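5-ketofructose reductase (Gluconobacter sp., PDB 7COK) catalyses the reduction of 5-ketofructose, probably to fructose with a nicotinamide cofactor, and represents a novel class in the shikimate dehydrogenase family. Local coordinates at residues A[126-131]-A[183-188]; A[151-156]-A[163-168]. All coordinates share one frame; numbering follows the deposited sequence.

Contact 1. Residues A[126-131]-A[183-188]; sequences RVVILG and GKFSLP
Val128 meets Phe185 and Pro188 with one methyl each. Its CG1 lies 3.8 Å from Phe185 CE2, and its CG2 lies 4.1 Å from Pro188 CD. The side chain is turned with CG1 opposite the backbone N (chi1 171°). This spreads the two branches along the strand, one toward the aromatic ring and the other toward the proline ring. The Phe185 ring is held out from the loop by a first torsion that sets CG trans to its own N (chi1 -175°). The ring then extends toward the strand and meets the Val128 methyl obliquely. Leu130 adds a second, looser touch on the ring. Its CA–CB bond does not aim at the loop, but the branch bends over so that CD2 comes within 4.3 Å of Phe185 CD2. Val128 and Leu130 thus both approach obliquely, at neighbouring ring carbons. The ring also packs on Val154 of the neighbouring strand 150-155. Leu187 has the CA atom nearest to Val128 CA, at 7.5 Å. Its buried side chain gives only a slight approach to the strand and packs on Leu194 and Leu216. The loop has polar ties beyond the strand: Leu187 N is hydrogen-bonded to Ser215 OG, and Ser186 OG to Glu212 OE1. On the other face of the strand, Val127 and Ile129 pack on helix 134-145. The contact is therefore an irregular loop laid over one face of a central parallel strand. That strand runs into Gly131, which fits the start of a GxGxxA-type turn, as in the NADP-binding Rossmann fold of shikimate dehydrogenases.

Contact 2. Residues A[151-156]-A[163-168]; sequences ITIVNR and TIAALI
Ile153 and Ile164 cross at about a right angle where strand 151-155 passes over helix 163-168. Ile153 CG1 sits 3.9 Å from Ile164 CG2. The same Ile164 methyl also lies 4.0 Å from Ile153 CD1. One branch methyl of the helix residue therefore touches two consecutive carbons of the strand residue. Ile164 offers this methyl because CG2 stands trans to its backbone N. Ile153 takes a less usual shape at its second torsion. Its chi2 of 92° lies well off a staggered position and swings CD1 along the helix toward Ala165. There CD1 is 3.9 Å from Ala165 N and 4.2 Å from Ala165 CB. The tip of Ile153 thus lies over the helix backbone beside a small residue. Ile151 and Ile168 make a looser pair two strand residues back and one helix turn on, with Ile151 CD1 4.4 Å from Ile168 CG2. The pairs run in opposite order because the two short axes are nearly antiparallel, at 166°. They approach to 8.5 Å. Ile164 also touches Arg137 and Ala140, so helix 134-145 lies alongside. The two segments belong to the beta-alpha-beta unit of strand 150-155, helix 158-171 and strand 175-180. All five touching residues are buried, and their side chains are aliphatic. Backbone polar groups are served within the helix, as by Ile168 N to Ile164 O, and within the sheet, as by Ile153 with Glu177. The contact itself thus rests on shape fit and the exclusion of water, with no directional bond between the two segments.

Contacts 1 and 2 use neighbouring strands of the same parallel sheet but lie on its opposite faces. Their centres are 11 Å apart. The strands are joined by probable backbone hydrogen bonds, among them Ile129 N to Thr152 O at 2.8 Å. Contact 2 is core packing of a helix on its strand, with every touching residue buried. Contact 1 is partly buried, since its loop side includes an exposed proline and a partly exposed phenylalanine. Both are apolar, but contact 2 brings aliphatic side chains together, while contact 1 relies on an aromatic and a proline ring. Val154, in the strand of contact 2, turns to the face of contact 1.

Contact 1. Residues A[126-131]-A[183-188]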
loop_
_atom_site.group_PDB
_atom_site.type_symbol
_atom_site.label_atom_id
_atom_site.label_comp_id
_atom_site.label_asym_id
_atom_site.label_seq_id
_atom_site.Cartn_x
_atom_site.Cartn_y
_atom_site.Cartn_z
ATOM N N ARG A 126 -15.550 -31.034 25.800
ATOM C CA ARG A 126 -14.563 -32.032 25.411
ATOM C C ARG A 126 -14.444 -32.042 23.896
ATOM O O ARG A 126 -15.428 -32.216 23.160
ATOM C CB ARG A 126 -14.937 -33.401 25.960
ATOM C CG ARG A 126 -15.121 -33.354 27.464
ATOM C CD ARG A 126 -15.446 -34.709 28.055
ATOM N NE ARG A 126 -14.360 -35.682 27.891
ATOM C CZ ARG A 126 -13.326 -35.845 28.717
ATOM N NH1 ARG A 126 -12.423 -36.778 28.439
ATOM N NH2 ARG A 126 -13.183 -35.087 29.801
ATOM N N VAL A 127 -13.213 -31.825 23.434
ATOM C CA VAL A 127 -12.923 -31.513 22.039
ATOM C C VAL A 127 -11.936 -32.514 21.436
ATOM O O VAL A 127 -10.969 -32.909 22.100
ATOM C CB VAL A 127 -12.271 -30.120 21.907
ATOM C CG1 VAL A 127 -12.059 -29.744 20.443
ATOM C CG2 VAL A 127 -13.089 -29.030 22.601
ATOM N N VAL A 128 -12.173 -32.895 20.178
ATOM C CA VAL A 128 -11.227 -33.690 19.382
ATOM C C VAL A 128 -10.759 -32.873 18.188
ATOM O O VAL A 128 -11.595 -32.375 17.411
ATOM C CB VAL A 128 -11.833 -35.023 18.883
ATOM C CG1 VAL A 128 -10.893 -35.711 17.891
ATOM C CG2 VAL A 128 -12.079 -35.953 20.050
ATOM N N ILE A 129 -9.434 -32.760 18.024
ATOM C CA ILE A 129 -8.845 -32.069 16.880
ATOM C C ILE A 129 -8.109 -33.099 16.046
ATOM O O ILE A 129 -7.204 -33.791 16.542
ATOM C CB ILE A 129 -7.848 -30.979 17.322
ATOM C CG1 ILE A 129 -8.524 -30.004 18.290
ATOM C CG2 ILE A 129 -7.200 -30.319 16.084
ATOM C CD1 ILE A 129 -7.593 -28.895 18.763
ATOM N N LEU A 130 -8.525 -33.239 14.795
ATOM C CA LEU A 130 -7.829 -34.088 13.828
ATOM C C LEU A 130 -6.705 -33.308 13.186
ATOM O O LEU A 130 -6.951 -32.357 12.439
ATOM C CB LEU A 130 -8.770 -34.626 12.732
ATOM C CG LEU A 130 -10.086 -35.192 13.226
ATOM C CD1 LEU A 130 -11.059 -35.305 12.060
ATOM C CD2 LEU A 130 -9.898 -36.506 13.989
ATOM N N GLY A 131 -5.479 -33.777 13.403
ATOM C CA GLY A 131 -4.274 -33.154 12.843
ATOM C C GLY A 131 -3.519 -32.345 13.877
ATOM O O GLY A 131 -4.115 -31.890 14.858
ATOM N N GLY A 183 -6.354 -45.898 11.166
ATOM C CA GLY A 183 -7.671 -46.191 10.609
ATOM C C GLY A 183 -8.671 -45.090 10.914
ATOM O O GLY A 183 -8.285 -43.948 11.208
ATOM N N LYS A 184 -9.949 -45.449 10.821
ATOM C CA LYS A 184 -11.070 -44.575 11.124
ATOM C C LYS A 184 -11.101 -44.270 12.614
ATOM O O LYS A 184 -11.397 -45.165 13.446
ATOM C CB LYS A 184 -12.384 -45.247 10.717
ATOM N N PHE A 185 -10.760 -43.023 12.953
ATOM C CA PHE A 185 -10.740 -42.588 14.344
ATOM C C PHE A 185 -12.139 -42.591 14.934
ATOM O O PHE A 185 -13.083 -42.026 14.376
ATOM C CB PHE A 185 -10.058 -41.229 14.557
ATOM C CG PHE A 185 -9.943 -40.848 16.012
ATOM C CD1 PHE A 185 -9.045 -41.514 16.862
ATOM C CD2 PHE A 185 -10.773 -39.863 16.551
ATOM C CE1 PHE A 185 -8.963 -41.179 18.216
ATOM C CE2 PHE A 185 -10.690 -39.519 17.888
ATOM C CZ PHE A 185 -9.794 -40.181 18.728
ATOM N N SER A 186 -12.248 -43.274 16.061
ATOM C CA SER A 186 -13.501 -43.365 16.773
ATOM C C SER A 186 -13.493 -42.330 17.887
ATOM O O SER A 186 -12.689 -42.410 18.800
ATOM C CB SER A 186 -13.658 -44.768 17.347
ATOM O OG SER A 186 -13.465 -45.727 16.323
ATOM N N LEU A 187 -14.407 -41.368 17.806
ATOM C CA LEU A 187 -14.545 -40.365 18.860
ATOM C C LEU A 187 -14.822 -40.966 20.232
ATOM O O LEU A 187 -15.771 -41.750 20.366
ATOM C CB LEU A 187 -15.643 -39.390 18.490
ATOM C CG LEU A 187 -15.321 -38.274 17.497
ATOM C CD1 LEU A 187 -14.795 -38.712 16.124
ATOM C CD2 LEU A 187 -16.606 -37.479 17.324
ATOM N N PRO A 188 -13.999 -40.610 21.256
ATOM C CA PRO A 188 -14.332 -41.123 22.593
ATOM C C PRO A 188 -15.697 -40.635 23.001
ATOM O O PRO A 188 -16.122 -39.540 22.596
ATOM C CB PRO A 188 -13.255 -40.529 23.511
ATOM C CG PRO A 188 -12.570 -39.478 22.731
ATOM C CD PRO A 188 -12.790 -39.757 21.274
#

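Contact 2. Residues A[151-156]-A[163-168]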
loop_
_atom_site.group_PDB
_atom_site.type_symbol
_atom_site.label_atom_id
_atom_site.label_comp_id
_atom_site.label_asym_id
_atom_site.label_seq_id
_atom_site.Cartn_x
_atom_site.Cartn_y
_atom_site.Cartn_z
ATOM N N ILE A 151 -8.978 -31.667 25.615
ATOM C CA ILE A 151 -8.645 -31.553 24.199
ATOM C C ILE A 151 -7.793 -32.739 23.809
ATOM O O ILE A 151 -6.713 -32.947 24.371
ATOM C CB ILE A 151 -7.939 -30.218 23.845
ATOM C CG1 ILE A 151 -8.819 -29.020 24.221
ATOM C CG2 ILE A 151 -7.632 -30.149 22.339
ATOM C CD1 ILE A 151 -8.080 -27.698 24.348
ATOM N N THR A 152 -8.279 -33.482 22.827
ATOM C CA THR A 152 -7.591 -34.670 22.302
ATOM C C THR A 152 -7.083 -34.284 20.922
ATOM O O THR A 152 -7.870 -33.805 20.095
ATOM C CB THR A 152 -8.518 -35.910 22.202
ATOM O OG1 THR A 152 -9.010 -36.267 23.497
ATOM C CG2 THR A 152 -7.749 -37.126 21.637
ATOM N N ILE A 153 -5.782 -34.459 20.684
ATOM C CA ILE A 153 -5.175 -34.146 19.395
ATOM C C ILE A 153 -4.791 -35.471 18.750
ATOM O O ILE A 153 -4.134 -36.292 19.386
ATOM C CB ILE A 153 -3.956 -33.196 19.518
ATOM C CG1 ILE A 153 -4.351 -31.913 20.264
ATOM C CG2 ILE A 153 -3.451 -32.820 18.139
ATOM C CD1 ILE A 153 -4.134 -31.953 21.764
ATOM N N VAL A 154 -5.271 -35.692 17.535
ATOM C CA VAL A 154 -5.164 -36.976 16.826
ATOM C C VAL A 154 -4.283 -36.749 15.605
ATOM O O VAL A 154 -4.505 -35.841 14.795
ATOM C CB VAL A 154 -6.569 -37.558 16.432
ATOM C CG1 VAL A 154 -6.465 -38.965 15.862
ATOM C CG2 VAL A 154 -7.488 -37.622 17.632
ATOM N N ASN A 155 -3.205 -37.524 15.513
ATOM C CA ASN A 155 -2.256 -37.348 14.423
ATOM C C ASN A 155 -1.553 -38.663 14.124
ATOM O O ASN A 155 -1.304 -39.447 15.031
ATOM C CB ASN A 155 -1.213 -36.288 14.817
ATOM C CG ASN A 155 -0.550 -35.633 13.613
ATOM O OD1 ASN A 155 -1.213 -35.115 12.716
ATOM N ND2 ASN A 155 0.786 -35.649 13.596
ATOM N N ARG A 156 -1.243 -38.908 12.848
ATOM C CA ARG A 156 -0.514 -40.131 12.490
ATOM C C ARG A 156 0.827 -40.138 13.201
ATOM O O ARG A 156 1.200 -41.159 13.758
ATOM C CB ARG A 156 -0.368 -40.272 10.980
ATOM C CG ARG A 156 -1.671 -40.519 10.258
ATOM C CD ARG A 156 -1.434 -41.055 8.849
ATOM N NE ARG A 156 -0.941 -42.437 8.847
ATOM C CZ ARG A 156 -1.702 -43.530 8.976
ATOM N NH1 ARG A 156 -3.024 -43.443 9.123
ATOM N NH2 ARG A 156 -1.139 -44.721 8.964
ATOM N N THR A 163 3.159 -32.901 21.460
ATOM C CA THR A 163 3.713 -31.548 21.635
ATOM C C THR A 163 2.592 -30.561 21.983
ATOM O O THR A 163 2.703 -29.795 22.935
ATOM C CB THR A 163 4.505 -31.075 20.405
ATOM O OG1 THR A 163 5.646 -31.929 20.211
ATOM C CG2 THR A 163 5.005 -29.623 20.588
ATOM N N ILE A 164 1.488 -30.643 21.248
ATOM C CA ILE A 164 0.341 -29.806 21.533
ATOM C C ILE A 164 -0.340 -30.201 22.869
ATOM O O ILE A 164 -0.650 -29.329 23.696
ATOM C CB ILE A 164 -0.632 -29.735 20.328
ATOM C CG1 ILE A 164 0.099 -29.178 19.088
ATOM C CG2 ILE A 164 -1.857 -28.900 20.694
ATOM C CD1 ILE A 164 -0.636 -29.290 17.763
ATOM N N ALA A 165 -0.552 -31.498 23.106
ATOM C CA ALA A 165 -1.104 -31.935 24.387
ATOM C C ALA A 165 -0.304 -31.413 25.595
ATOM O O ALA A 165 -0.919 -30.916 26.559
ATOM C CB ALA A 165 -1.252 -33.451 24.445
ATOM N N ALA A 166 1.031 -31.485 25.493
ATOM C CA ALA A 166 1.951 -31.038 26.547
ATOM C C ALA A 166 1.812 -29.531 26.760
ATOM O O ALA A 166 1.751 -29.071 27.889
ATOM C CB ALA A 166 3.389 -31.403 26.209
ATOM N N LEU A 167 1.706 -28.779 25.667
ATOM C CA LEU A 167 1.470 -27.336 25.746
ATOM C C LEU A 167 0.196 -27.021 26.528
ATOM O O LEU A 167 0.191 -26.148 27.385
ATOM C CB LEU A 167 1.400 -26.723 24.344
ATOM C CG LEU A 167 1.109 -25.221 24.209
ATOM C CD1 LEU A 167 2.235 -24.358 24.753
ATOM C CD2 LEU A 167 0.864 -24.926 22.732
ATOM N N ILE A 168 -0.873 -27.749 26.237
ATOM C CA ILE A 168 -2.149 -27.524 26.892
ATOM C C ILE A 168 -2.064 -27.821 28.389
ATOM O O ILE A 168 -2.436 -26.982 29.202
ATOM C CB ILE A 168 -3.300 -28.272 26.158
ATOM C CG1 ILE A 168 -3.452 -27.800 24.693
ATOM C CG2 ILE A 168 -4.602 -28.186 26.937
ATOM C CD1 ILE A 168 -3.504 -26.295 24.465
#